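Local coordinates for putative aliphatic sulfonates-binding protein (Escherichia coli, PDB 2X26) that probably acts as the periplasmic binding protein of an ABC transport system that takes up aliphatic sulfonates, at residues 64-69 against 266-271; 119-124 against 129-134; 145-148 against 152-155; 162-167 against 242-247. One frame throughout, in Å; residues are numbered along the deposited sequence.

Interaction 1. Residues 64-69 against 266-271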
loop_
_atom_site.group_PDB
_atom_site.type_symbol
_atom_site.label_atom_id
_atom_site.label_comp_id
_atom_site.label_asym_id
_atom_site.label_seq_id
_atom_site.Cartn_x
_atom_site.Cartn_y
_atom_site.Cartn_z
ATOM N N PRO A 64 -0.035 -3.564 -7.940
ATOM C CA PRO A 64 1.056 -4.273 -8.582
ATOM C C PRO A 64 0.608 -5.427 -9.444
ATOM O O PRO A 64 1.321 -5.788 -10.394
ATOM C CB PRO A 64 1.833 -4.895 -7.429
ATOM C CG PRO A 64 1.501 -4.030 -6.244
ATOM C CD PRO A 64 0.122 -3.503 -6.479
ATOM N N ILE A 65 -0.523 -6.047 -9.092
ATOM C CA ILE A 65 -1.007 -7.182 -9.898
ATOM C C ILE A 65 -1.350 -6.669 -11.302
ATOM O O ILE A 65 -0.966 -7.292 -12.319
ATOM C CB ILE A 65 -2.266 -7.835 -9.247
ATOM C CG1 ILE A 65 -1.872 -8.420 -7.910
ATOM C CG2 ILE A 65 -2.856 -8.901 -10.216
ATOM C CD1 ILE A 65 -3.093 -8.891 -6.993
ATOM N N PHE A 66 -2.059 -5.550 -11.380
ATOM C CA PHE A 66 -2.331 -4.940 -12.717
ATOM C C PHE A 66 -1.062 -4.634 -13.523
ATOM O O PHE A 66 -0.985 -4.969 -14.703
ATOM C CB PHE A 66 -3.149 -3.656 -12.585
ATOM C CG PHE A 66 -4.568 -3.882 -12.265
ATOM C CD1 PHE A 66 -5.528 -3.845 -13.251
ATOM C CD2 PHE A 66 -4.957 -4.126 -10.955
ATOM C CE1 PHE A 66 -6.852 -4.067 -12.945
ATOM C CE2 PHE A 66 -6.289 -4.338 -10.649
ATOM C CZ PHE A 66 -7.232 -4.322 -11.648
ATOM N N ALA A 67 -0.073 -4.029 -12.886
ATOM C CA ALA A 67 1.165 -3.672 -13.615
ATOM C C ALA A 67 1.933 -4.937 -14.060
ATOM O O ALA A 67 2.422 -5.040 -15.184
ATOM C CB ALA A 67 2.069 -2.729 -12.707
ATOM N N GLN A 68 2.001 -5.934 -13.182
ATOM C CA GLN A 68 2.809 -7.089 -13.489
ATOM C C GLN A 68 2.102 -7.916 -14.537
ATOM O O GLN A 68 2.736 -8.530 -15.406
ATOM C CB GLN A 68 3.181 -7.865 -12.196
ATOM C CG GLN A 68 4.045 -6.909 -11.258
ATOM C CD GLN A 68 4.148 -7.378 -9.794
ATOM O OE1 GLN A 68 3.337 -8.195 -9.295
ATOM N NE2 GLN A 68 5.149 -6.845 -9.100
ATOM N N ALA A 69 0.772 -7.933 -14.484
ATOM C CA ALA A 69 0.023 -8.721 -15.453
ATOM C C ALA A 69 0.249 -8.171 -16.856
ATOM O O ALA A 69 0.104 -8.891 -17.866
ATOM C CB ALA A 69 -1.454 -8.699 -15.114
ATOM N N ASP A 266 -4.598 -14.660 -8.866
ATOM C CA ASP A 266 -5.471 -15.656 -9.506
ATOM C C ASP A 266 -6.928 -15.224 -9.509
ATOM O O ASP A 266 -7.583 -15.296 -10.558
ATOM C CB ASP A 266 -5.337 -17.035 -8.876
ATOM C CG ASP A 266 -3.916 -17.592 -8.951
ATOM O OD1 ASP A 266 -3.089 -17.116 -9.759
ATOM O OD2 ASP A 266 -3.636 -18.520 -8.167
ATOM N N LEU A 267 -7.421 -14.740 -8.367
ATOM C CA LEU A 267 -8.793 -14.238 -8.263
ATOM C C LEU A 267 -9.077 -13.134 -9.294
ATOM O O LEU A 267 -10.112 -13.149 -9.987
ATOM C CB LEU A 267 -9.056 -13.678 -6.857
ATOM C CG LEU A 267 -10.495 -13.217 -6.547
ATOM C CD1 LEU A 267 -11.469 -14.405 -6.720
ATOM C CD2 LEU A 267 -10.642 -12.548 -5.146
ATOM N N PHE A 268 -8.160 -12.174 -9.395
ATOM C CA PHE A 268 -8.310 -11.098 -10.360
ATOM C C PHE A 268 -8.286 -11.586 -11.813
ATOM O O PHE A 268 -9.137 -11.170 -12.606
ATOM C CB PHE A 268 -7.343 -9.936 -10.096
ATOM C CG PHE A 268 -7.877 -8.942 -9.092
ATOM C CD1 PHE A 268 -8.296 -9.362 -7.832
ATOM C CD2 PHE A 268 -7.960 -7.572 -9.399
ATOM C CE1 PHE A 268 -8.814 -8.423 -6.897
ATOM C CE2 PHE A 268 -8.469 -6.673 -8.486
ATOM C CZ PHE A 268 -8.881 -7.087 -7.235
ATOM N N TYR A 269 -7.384 -12.518 -12.143
ATOM C CA TYR A 269 -7.372 -13.094 -13.495
ATOM C C TYR A 269 -8.672 -13.868 -13.770
ATOM O O TYR A 269 -9.220 -13.815 -14.894
ATOM C CB TYR A 269 -6.186 -14.039 -13.659
ATOM C CG TYR A 269 -6.216 -14.887 -14.926
ATOM C CD1 TYR A 269 -6.045 -14.300 -16.180
ATOM C CD2 TYR A 269 -6.366 -16.285 -14.862
ATOM C CE1 TYR A 269 -6.041 -15.067 -17.344
ATOM C CE2 TYR A 269 -6.369 -17.062 -16.023
ATOM C CZ TYR A 269 -6.203 -16.442 -17.258
ATOM O OH TYR A 269 -6.197 -17.197 -18.409
ATOM N N GLU A 270 -9.121 -14.640 -12.774
ATOM C CA GLU A 270 -10.333 -15.488 -12.935
ATOM C C GLU A 270 -11.557 -14.640 -13.208
ATOM O O GLU A 270 -12.480 -15.067 -13.904
ATOM C CB GLU A 270 -10.587 -16.380 -11.714
ATOM C CG GLU A 270 -9.637 -17.564 -11.636
ATOM C CD GLU A 270 -9.514 -18.153 -10.226
ATOM O OE1 GLU A 270 -10.246 -17.702 -9.303
ATOM O OE2 GLU A 270 -8.665 -19.064 -10.052
ATOM N N ASN A 271 -11.542 -13.421 -12.702
ATOM C CA ASN A 271 -12.664 -12.511 -12.911
ATOM C C ASN A 271 -12.407 -11.525 -14.038
ATOM O O ASN A 271 -13.088 -10.511 -14.141
ATOM C CB ASN A 271 -13.000 -11.785 -11.615
ATOM C CG ASN A 271 -13.627 -12.693 -10.592
ATOM O OD1 ASN A 271 -14.861 -12.800 -10.512
ATOM N ND2 ASN A 271 -12.778 -13.372 -9.789
#
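Phe66 and Phe268 make the whole of the close contact here, one ring from helix 62-69 and one from helix 255-270. The two side chains cross at about a right angle, and the ring planes stand at 86° with centroids 6.0 Å apart. They meet obliquely: Phe66 CE2 lies 3.8 Å from Phe268 CD2, and Phe66 CZ lies 4.0 Å from that same CD2 atom. Phe66 reaches across because its CG is anti to the carbonyl carbon (chi1 -74°), which swings the ring out from its helix. On the tight side Phe268 is buried, packing also on Leu273, while Ile65 settles on Gln261, Thr264 and Ala265; the looser side is that of Phe66, which is partly exposed. An alanine in place of Phe66 would probably leave the CD2-CE2 side of Phe268 without its neighbour and open a gap between the helices. Asn271 ends its helix by folding back: ND2 donates to Leu267 O at 2.7 Å, almost straight at 176°, and the backbone N reaches the same oxygen from the opposite face. This is helix-helix packing: helix 62-69 rests on strand 186-191 through Pro64 and Gln68 on Leu189, while Leu267 and Phe268 reach helix 115-126. Between 64-69 and 266-271 the contact is apolar, two phenylalanine rings with no polar link.

Interaction 2. Residues 119-124 against 129-134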
loop_
_atom_site.group_PDB
_atom_site.type_symbol
_atom_site.label_atom_id
_atom_site.label_comp_id
_atom_site.label_asym_id
_atom_site.label_seq_id
_atom_site.Cartn_x
_atom_site.Cartn_y
_atom_site.Cartn_z
ATOM N N LEU A 119 -12.087 -7.116 -1.289
ATOM C CA LEU A 119 -12.701 -7.451 0.017
ATOM C C LEU A 119 -14.091 -7.980 -0.241
ATOM O O LEU A 119 -14.484 -8.998 0.325
ATOM C CB LEU A 119 -12.830 -6.213 0.935
ATOM C CG LEU A 119 -13.602 -6.460 2.255
ATOM C CD1 LEU A 119 -12.618 -6.753 3.254
ATOM C CD2 LEU A 119 -14.297 -5.236 2.693
ATOM N N LEU A 120 -14.812 -7.316 -1.137
ATOM C CA LEU A 120 -16.207 -7.676 -1.387
ATOM C C LEU A 120 -16.343 -9.026 -2.054
ATOM O O LEU A 120 -17.202 -9.824 -1.626
ATOM C CB LEU A 120 -16.954 -6.601 -2.189
ATOM C CG LEU A 120 -18.441 -6.864 -2.373
ATOM C CD1 LEU A 120 -19.247 -6.917 -1.028
ATOM C CD2 LEU A 120 -19.031 -5.809 -3.340
ATOM N N LEU A 121 -15.531 -9.316 -3.083
ATOM C CA LEU A 121 -15.533 -10.675 -3.691
ATOM C C LEU A 121 -15.301 -11.748 -2.627
ATOM O O LEU A 121 -16.009 -12.755 -2.614
ATOM C CB LEU A 121 -14.435 -10.834 -4.753
ATOM C CG LEU A 121 -14.703 -10.205 -6.130
ATOM C CD1 LEU A 121 -13.436 -10.304 -6.953
ATOM C CD2 LEU A 121 -15.797 -11.000 -6.808
ATOM N N ARG A 122 -14.311 -11.527 -1.747
ATOM C CA ARG A 122 -13.982 -12.510 -0.703
ATOM C C ARG A 122 -15.022 -12.645 0.393
ATOM O O ARG A 122 -15.340 -13.768 0.804
ATOM C CB ARG A 122 -12.641 -12.191 -0.080
ATOM C CG ARG A 122 -11.488 -12.434 -1.044
ATOM C CD ARG A 122 -10.279 -11.781 -0.481
ATOM N NE ARG A 122 -9.252 -11.707 -1.503
ATOM C CZ ARG A 122 -8.291 -12.608 -1.658
ATOM N NH1 ARG A 122 -8.204 -13.669 -0.837
ATOM N NH2 ARG A 122 -7.412 -12.422 -2.633
ATOM N N ALA A 123 -15.566 -11.514 0.840
ATOM C CA ALA A 123 -16.636 -11.522 1.838
ATOM C C ALA A 123 -17.880 -12.239 1.303
ATOM O O ALA A 123 -18.511 -13.038 2.024
ATOM C CB ALA A 123 -16.997 -10.078 2.249
ATOM N N LEU A 124 -18.271 -11.903 0.067
ATOM C CA LEU A 124 -19.448 -12.532 -0.524
ATOM C C LEU A 124 -19.231 -14.025 -0.665
ATOM O O LEU A 124 -20.140 -14.835 -0.382
ATOM C CB LEU A 124 -19.785 -11.907 -1.883
ATOM C CG LEU A 124 -20.284 -10.458 -1.871
ATOM C CD1 LEU A 124 -20.510 -10.016 -3.319
ATOM C CD2 LEU A 124 -21.604 -10.382 -1.101
ATOM N N LEU A 129 -21.968 -16.353 -1.860
ATOM C CA LEU A 129 -22.519 -15.443 -2.869
ATOM C C LEU A 129 -21.498 -15.032 -3.917
ATOM O O LEU A 129 -20.285 -15.114 -3.678
ATOM C CB LEU A 129 -23.123 -14.200 -2.216
ATOM C CG LEU A 129 -24.239 -14.404 -1.174
ATOM C CD1 LEU A 129 -24.591 -13.077 -0.500
ATOM C CD2 LEU A 129 -25.521 -15.035 -1.778
ATOM N N LYS A 130 -21.992 -14.605 -5.082
ATOM C CA LYS A 130 -21.129 -14.053 -6.124
ATOM C C LYS A 130 -21.624 -12.635 -6.499
ATOM O O LYS A 130 -22.669 -12.203 -6.014
ATOM C CB LYS A 130 -21.174 -14.973 -7.352
ATOM C CG LYS A 130 -20.448 -16.331 -7.213
ATOM C CD LYS A 130 -20.474 -17.052 -8.567
ATOM C CE LYS A 130 -19.553 -18.282 -8.580
ATOM N NZ LYS A 130 -20.086 -19.501 -7.854
ATOM N N PHE A 131 -20.898 -11.921 -7.361
ATOM C CA PHE A 131 -21.350 -10.586 -7.792
ATOM C C PHE A 131 -22.689 -10.614 -8.513
ATOM O O PHE A 131 -23.366 -9.580 -8.622
ATOM C CB PHE A 131 -20.322 -9.902 -8.703
ATOM C CG PHE A 131 -19.307 -9.090 -7.964
ATOM C CD1 PHE A 131 -19.025 -9.331 -6.622
ATOM C CD2 PHE A 131 -18.619 -8.084 -8.622
ATOM C CE1 PHE A 131 -18.045 -8.549 -5.945
ATOM C CE2 PHE A 131 -17.664 -7.346 -7.986
ATOM C CZ PHE A 131 -17.385 -7.555 -6.643
ATOM N N THR A 132 -23.055 -11.781 -9.041
ATOM C CA THR A 132 -24.339 -11.902 -9.745
ATOM C C THR A 132 -25.468 -12.022 -8.727
ATOM O O THR A 132 -26.633 -12.038 -9.096
ATOM C CB THR A 132 -24.363 -13.066 -10.783
ATOM O OG1 THR A 132 -23.860 -14.274 -10.207
ATOM C CG2 THR A 132 -23.554 -12.712 -12.009
ATOM N N ASP A 133 -25.115 -12.087 -7.437
ATOM C CA ASP A 133 -26.112 -12.261 -6.369
ATOM C C ASP A 133 -26.444 -10.911 -5.705
ATOM O O ASP A 133 -27.361 -10.836 -4.896
ATOM C CB ASP A 133 -25.649 -13.285 -5.326
ATOM C CG ASP A 133 -25.586 -14.718 -5.881
ATOM O OD1 ASP A 133 -26.607 -15.226 -6.438
ATOM O OD2 ASP A 133 -24.514 -15.360 -5.745
ATOM N N ILE A 134 -25.683 -9.865 -6.039
ATOM C CA ILE A 134 -26.006 -8.484 -5.622
ATOM C C ILE A 134 -26.054 -7.561 -6.851
ATOM O O ILE A 134 -25.941 -8.026 -7.990
ATOM C CB ILE A 134 -24.965 -7.896 -4.622
ATOM C CG1 ILE A 134 -23.606 -7.762 -5.291
ATOM C CG2 ILE A 134 -24.812 -8.833 -3.391
ATOM C CD1 ILE A 134 -22.590 -6.897 -4.534
HETATM O O HOH W 1 -17.703 -13.766 -4.742
#
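Leu124 packs into the loop that returns from helix 115-126, and it meets something at nearly every step. Its CB lies 3.7 Å from Leu129 O; farther out, CD2 approaches Leu129 CD1 at 4.1 Å. The other branch, CD1, touches both Phe131 CD1 at 3.7 Å and Ile134 CD1 at 3.9 Å. Leu121, its CG beside the backbone N (chi1 -78°), sets CD2 over one face of the Phe131 ring, a CH-pi contact 3.7 Å from the centroid. Leu120 CD2 meets Ile134 CD1 tip to tip. An alanine at Phe131 would probably leave the methyl groups of Leu121 and Leu124 without the ring they pack on. The backbone closes the turn: Leu129 N donates to Leu124 O at 2.8 Å from well above the carbonyl plane, a bond from residue i+5 back to residue i. A water donates to both Leu121 O and Leu129 O. Asp133 OD2 accepts from Lys130 N with its anti lone pair, bracing the loop. This is the return limb of a beta-alpha-beta crossover from strand 107-110 to strand 135-138: leucines, an isoleucine and one aromatic ring supply the adhesion, while a few backbone bonds fix the path of the chain.

Interaction 3. Residues 145-148 against 152-155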
loop_
_atom_site.group_PDB
_atom_site.type_symbol
_atom_site.label_atom_id
_atom_site.label_comp_id
_atom_site.label_asym_id
_atom_site.label_seq_id
_atom_site.Cartn_x
_atom_site.Cartn_y
_atom_site.Cartn_z
ATOM N N ARG A 145 -19.791 7.891 -1.570
ATOM C CA ARG A 145 -20.128 8.538 -0.294
ATOM C C ARG A 145 -21.485 9.235 -0.426
ATOM O O ARG A 145 -22.372 9.071 0.440
ATOM C CB ARG A 145 -19.040 9.537 0.117
ATOM C CG ARG A 145 -19.336 10.295 1.432
ATOM C CD ARG A 145 -18.172 11.202 1.774
ATOM N NE ARG A 145 -17.915 12.147 0.686
ATOM C CZ ARG A 145 -16.711 12.560 0.288
ATOM N NH1 ARG A 145 -15.597 12.128 0.875
ATOM N NH2 ARG A 145 -16.626 13.432 -0.714
ATOM N N ALA A 146 -21.673 9.946 -1.537
ATOM C CA ALA A 146 -22.936 10.644 -1.787
ATOM C C ALA A 146 -24.106 9.684 -1.924
ATOM O O ALA A 146 -25.155 9.888 -1.312
ATOM C CB ALA A 146 -22.833 11.542 -3.017
ATOM N N ALA A 147 -23.929 8.641 -2.740
ATOM C CA ALA A 147 -24.980 7.691 -2.985
ATOM C C ALA A 147 -25.440 7.016 -1.697
ATOM O O ALA A 147 -26.645 6.825 -1.488
ATOM C CB ALA A 147 -24.516 6.663 -4.005
ATOM N N PHE A 148 -24.476 6.665 -0.848
ATOM C CA PHE A 148 -24.726 6.014 0.437
ATOM C C PHE A 148 -25.502 6.971 1.365
ATOM O O PHE A 148 -26.506 6.567 1.966
ATOM C CB PHE A 148 -23.384 5.575 1.006
ATOM C CG PHE A 148 -23.456 4.779 2.287
ATOM C CD1 PHE A 148 -24.280 3.641 2.419
ATOM C CD2 PHE A 148 -22.644 5.140 3.350
ATOM C CE1 PHE A 148 -24.322 2.909 3.618
ATOM C CE2 PHE A 148 -22.669 4.413 4.549
ATOM C CZ PHE A 148 -23.496 3.292 4.687
ATOM N N ASN A 152 -29.168 5.671 -1.779
ATOM C CA ASN A 152 -29.217 5.095 -3.120
ATOM C C ASN A 152 -28.510 3.733 -3.245
ATOM O O ASN A 152 -28.841 2.924 -4.125
ATOM C CB ASN A 152 -28.729 6.101 -4.155
ATOM C CG ASN A 152 -29.773 7.176 -4.461
ATOM O OD1 ASN A 152 -30.943 7.002 -4.175
ATOM N ND2 ASN A 152 -29.338 8.287 -5.008
ATOM N N VAL A 153 -27.639 3.410 -2.275
ATOM C CA VAL A 153 -27.125 2.050 -2.129
ATOM C C VAL A 153 -27.308 1.632 -0.670
ATOM O O VAL A 153 -27.506 2.486 0.206
ATOM C CB VAL A 153 -25.602 1.916 -2.503
ATOM C CG1 VAL A 153 -25.417 2.035 -3.989
ATOM C CG2 VAL A 153 -24.759 2.931 -1.777
ATOM N N ASP A 154 -27.280 0.338 -0.410
ATOM C CA ASP A 154 -27.476 -0.113 0.964
ATOM C C ASP A 154 -26.214 -0.329 1.750
ATOM O O ASP A 154 -26.257 -0.419 2.971
ATOM C CB ASP A 154 -28.370 -1.342 0.994
ATOM C CG ASP A 154 -29.713 -1.029 0.361
ATOM O OD1 ASP A 154 -30.288 0.027 0.747
ATOM O OD2 ASP A 154 -30.090 -1.745 -0.576
ATOM N N ALA A 155 -25.094 -0.440 1.051
ATOM C CA ALA A 155 -23.824 -0.697 1.697
ATOM C C ALA A 155 -22.709 -0.072 0.862
ATOM O O ALA A 155 -22.873 0.091 -0.354
ATOM C CB ALA A 155 -23.582 -2.207 1.848
#
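Ala147 O takes the N-H of Asn152 in the one hydrogen bond between the segments, 2.8 Å from Ala147 O to Asn152 N with the N-H angle at 151°. The donor sits 21° from the carbonyl plane, and the bond reaches five residues along the chain, so it draws the loop back under the end of helix 141-149. The CB of Asn152 rides beside the same oxygen, 3.5 Å from Ala147 O.

Next to this bond lies the apolar part. Val153 CG2 presses on the backbone of Phe148, 3.8 Å from Phe148 CA, and touches Phe148 CB at 4.1 Å; it comes within 4.4 Å of Ala147 CB. The Phe148 ring then runs alongside the departing chain. Its CG is anti to the backbone N (chi1 -175°), which lays the ring past the valine, so that carbonyl oxygens meet it at the edge: Asp154 O is 3.9 Å from Phe148 CE1, and Val153 O lies near the ring plane beside CD1. The weakly positive ring hydrogens probably suit this placing. Ala155 CA approaches CE1 obliquely.

What positions these groups is the sheet beyond. Asp154 and Ala155 make backbone hydrogen bonds with Lys107 and Ala109, and Val153 rests on those same two residues, while Phe148 packs on Leu90 and Trp156. The contact is the return from helix 141-149 in a beta-alpha-beta crossover that leaves strand 135-138, skips over strand 107-110 and leads through this loop into strand 155-159, the central strand of its five-stranded sheet, between strands 107-110 and 87-92.

Interaction 4. Residues 162-167 against 242-247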
loop_
_atom_site.group_PDB
_atom_site.type_symbol
_atom_site.label_atom_id
_atom_site.label_comp_id
_atom_site.label_asym_id
_atom_site.label_seq_id
_atom_site.Cartn_x
_atom_site.Cartn_y
_atom_site.Cartn_z
ATOM N N TYR A 162 -11.638 7.248 4.565
ATOM C CA TYR A 162 -13.051 7.470 4.279
ATOM C C TYR A 162 -13.908 6.784 5.337
ATOM O O TYR A 162 -14.941 7.312 5.743
ATOM C CB TYR A 162 -13.437 6.865 2.925
ATOM C CG TYR A 162 -12.741 7.509 1.732
ATOM C CD1 TYR A 162 -11.745 6.832 1.051
ATOM C CD2 TYR A 162 -13.110 8.764 1.275
ATOM C CE1 TYR A 162 -11.100 7.395 -0.041
ATOM C CE2 TYR A 162 -12.455 9.350 0.166
ATOM C CZ TYR A 162 -11.463 8.621 -0.486
ATOM O OH TYR A 162 -10.838 9.145 -1.602
ATOM N N TYR A 163 -13.479 5.580 5.699
ATOM C CA TYR A 163 -14.170 4.776 6.680
ATOM C C TYR A 163 -14.258 5.595 7.976
ATOM O O TYR A 163 -15.373 5.814 8.475
ATOM C CB TYR A 163 -13.440 3.440 6.877
ATOM C CG TYR A 163 -13.665 2.759 8.208
ATOM C CD1 TYR A 163 -14.919 2.820 8.840
ATOM C CD2 TYR A 163 -12.649 2.022 8.821
ATOM C CE1 TYR A 163 -15.141 2.200 10.070
ATOM C CE2 TYR A 163 -12.874 1.382 10.046
ATOM C CZ TYR A 163 -14.108 1.484 10.664
ATOM O OH TYR A 163 -14.293 0.837 11.884
ATOM N N SER A 164 -13.124 6.078 8.471
ATOM C CA SER A 164 -13.119 6.762 9.758
ATOM C C SER A 164 -13.931 8.036 9.648
ATOM O O SER A 164 -14.639 8.399 10.599
ATOM C CB SER A 164 -11.727 7.104 10.255
ATOM O OG SER A 164 -10.974 5.933 10.641
ATOM N N ALA A 165 -13.852 8.710 8.500
ATOM C CA ALA A 165 -14.624 9.959 8.347
ATOM C C ALA A 165 -16.139 9.695 8.432
ATOM O O ALA A 165 -16.871 10.461 9.090
ATOM C CB ALA A 165 -14.256 10.674 7.036
ATOM N N ALA A 166 -16.603 8.624 7.773
ATOM C CA ALA A 166 -18.021 8.245 7.769
ATOM C C ALA A 166 -18.443 7.817 9.171
ATOM O O ALA A 166 -19.539 8.164 9.649
ATOM C CB ALA A 166 -18.257 7.101 6.788
ATOM N N LEU A 167 -17.589 7.046 9.819
ATOM C CA LEU A 167 -17.865 6.550 11.153
ATOM C C LEU A 167 -18.127 7.676 12.155
ATOM O O LEU A 167 -19.080 7.598 12.954
ATOM C CB LEU A 167 -16.697 5.661 11.635
ATOM C CG LEU A 167 -16.855 4.930 12.975
ATOM C CD1 LEU A 167 -18.008 3.922 12.955
ATOM C CD2 LEU A 167 -15.589 4.254 13.402
ATOM N N LEU A 242 -5.389 6.033 12.820
ATOM C CA LEU A 242 -4.212 5.367 13.423
ATOM C C LEU A 242 -4.627 4.197 14.308
ATOM O O LEU A 242 -3.945 3.145 14.330
ATOM C CB LEU A 242 -3.391 6.393 14.235
ATOM C CG LEU A 242 -2.676 7.468 13.404
ATOM C CD1 LEU A 242 -1.897 8.285 14.469
ATOM C CD2 LEU A 242 -1.676 6.862 12.381
ATOM N N ASP A 243 -5.764 4.334 15.002
ATOM C CA ASP A 243 -6.262 3.264 15.857
ATOM C C ASP A 243 -6.677 1.976 15.063
ATOM O O ASP A 243 -6.824 0.912 15.663
ATOM C CB ASP A 243 -7.435 3.769 16.682
ATOM C CG ASP A 243 -7.013 4.682 17.800
ATOM O OD1 ASP A 243 -5.795 4.663 18.136
ATOM O OD2 ASP A 243 -7.905 5.390 18.368
ATOM N N HIS A 244 -6.895 2.077 13.757
ATOM C CA HIS A 244 -7.261 0.888 12.972
ATOM C C HIS A 244 -6.034 0.190 12.385
ATOM O O HIS A 244 -6.193 -0.762 11.620
ATOM C CB HIS A 244 -8.231 1.244 11.843
ATOM C CG HIS A 244 -9.481 1.904 12.324
ATOM N ND1 HIS A 244 -10.106 2.914 11.623
ATOM C CD2 HIS A 244 -10.214 1.708 13.448
ATOM C CE1 HIS A 244 -11.178 3.306 12.290
ATOM N NE2 HIS A 244 -11.268 2.589 13.403
ATOM N N ARG A 245 -4.827 0.667 12.715
ATOM C CA ARG A 245 -3.594 0.085 12.140
ATOM C C ARG A 245 -2.870 -0.767 13.144
ATOM O O ARG A 245 -2.841 -0.426 14.360
ATOM C CB ARG A 245 -2.624 1.195 11.762
ATOM C CG ARG A 245 -3.191 2.096 10.655
ATOM C CD ARG A 245 -2.237 3.254 10.514
ATOM N NE ARG A 245 -1.141 2.918 9.610
ATOM C CZ ARG A 245 0.163 2.941 9.891
ATOM N NH1 ARG A 245 0.626 3.216 11.124
ATOM N NH2 ARG A 245 1.013 2.651 8.885
ATOM N N PRO A 246 -2.329 -1.895 12.687
ATOM C CA PRO A 246 -1.502 -2.678 13.594
ATOM C C PRO A 246 -0.107 -2.039 13.704
ATOM O O PRO A 246 0.229 -1.154 12.914
ATOM C CB PRO A 246 -1.383 -4.030 12.843
ATOM C CG PRO A 246 -1.362 -3.650 11.445
ATOM C CD PRO A 246 -2.352 -2.479 11.326
ATOM N N PRO A 247 0.727 -2.493 14.664
ATOM C CA PRO A 247 2.111 -2.005 14.618
ATOM C C PRO A 247 2.743 -2.368 13.267
ATOM O O PRO A 247 2.538 -3.489 12.768
ATOM C CB PRO A 247 2.787 -2.794 15.768
ATOM C CG PRO A 247 1.637 -3.040 16.755
ATOM C CD PRO A 247 0.485 -3.387 15.821
#
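The imidazole of His244 has the Tyr163 ring over one face and the Ser164 hydroxyl at its edge. Tyr163 CE2 is 3.4 Å from His244 CE1, offset toward the rim of the imidazole; the two planes are near parallel, at 17°, but slid apart with centroids 4.7 Å from one another, so the rings barely overlap. At the edge of the imidazole, near its plane, Ser164 OG stands 3.1 Å from His244 CE1. On the tyrosine side the approach is oblique, and its OH lies 3.8 Å from His244 NE2.

The torsions bring the three groups together. Tyr163 has CG anti to the backbone N (chi1 156°), which carries the ring along the flank of helix 162-169 toward the histidine, whereas the CG of His244 lies beside its own backbone N and points the ring at the helix.

One carboxylate organises the polar end: Asp160 is hydrogen-bonded to His244 ND1 through OD2 and to Ser164 OG through OD1, which probably helps hold the histidine and serine next to each other; Ser240 also bonds the serine hydroxyl. The negative charge would probably favour a proton on ND1.

The contact joins helix 162-169, which follows strand 155-159, to the C-terminal end of helix 235-243. Tyr163 packs on Val88 and Leu90 of strand 87-92 and His244 touches Ala86, just before that strand. On the far side, Leu242 sinks among helices 199-218 and 220-231, and Arg245 forms a salt bridge with Asp213.

Overall arrangement
Interaction 1 pairs the first and last of these segments, so interactions 2, 3 and 4 all start within the stretch it spans; interactions 2 and 3 follow in series, and interaction 4 opens later. Interactions 2 and 3 border the sheet centred on strand 155-159, their centres about 17 Å apart. Helix 255-270 links interactions 1 and 2: Leu267 CD2 lies 4.0 Å from Leu121 CD1. Interactions 3 and 4 touch through Arg145 and Tyr162. Interactions 1 and 4 lie about 27 Å apart between centres. Helix 255-270, touching both helix 62-69 beside one sheet and helix 115-126 beside the other, probably helps connect the two lobes, consistent with the two-lobed fold of periplasmic binding proteins.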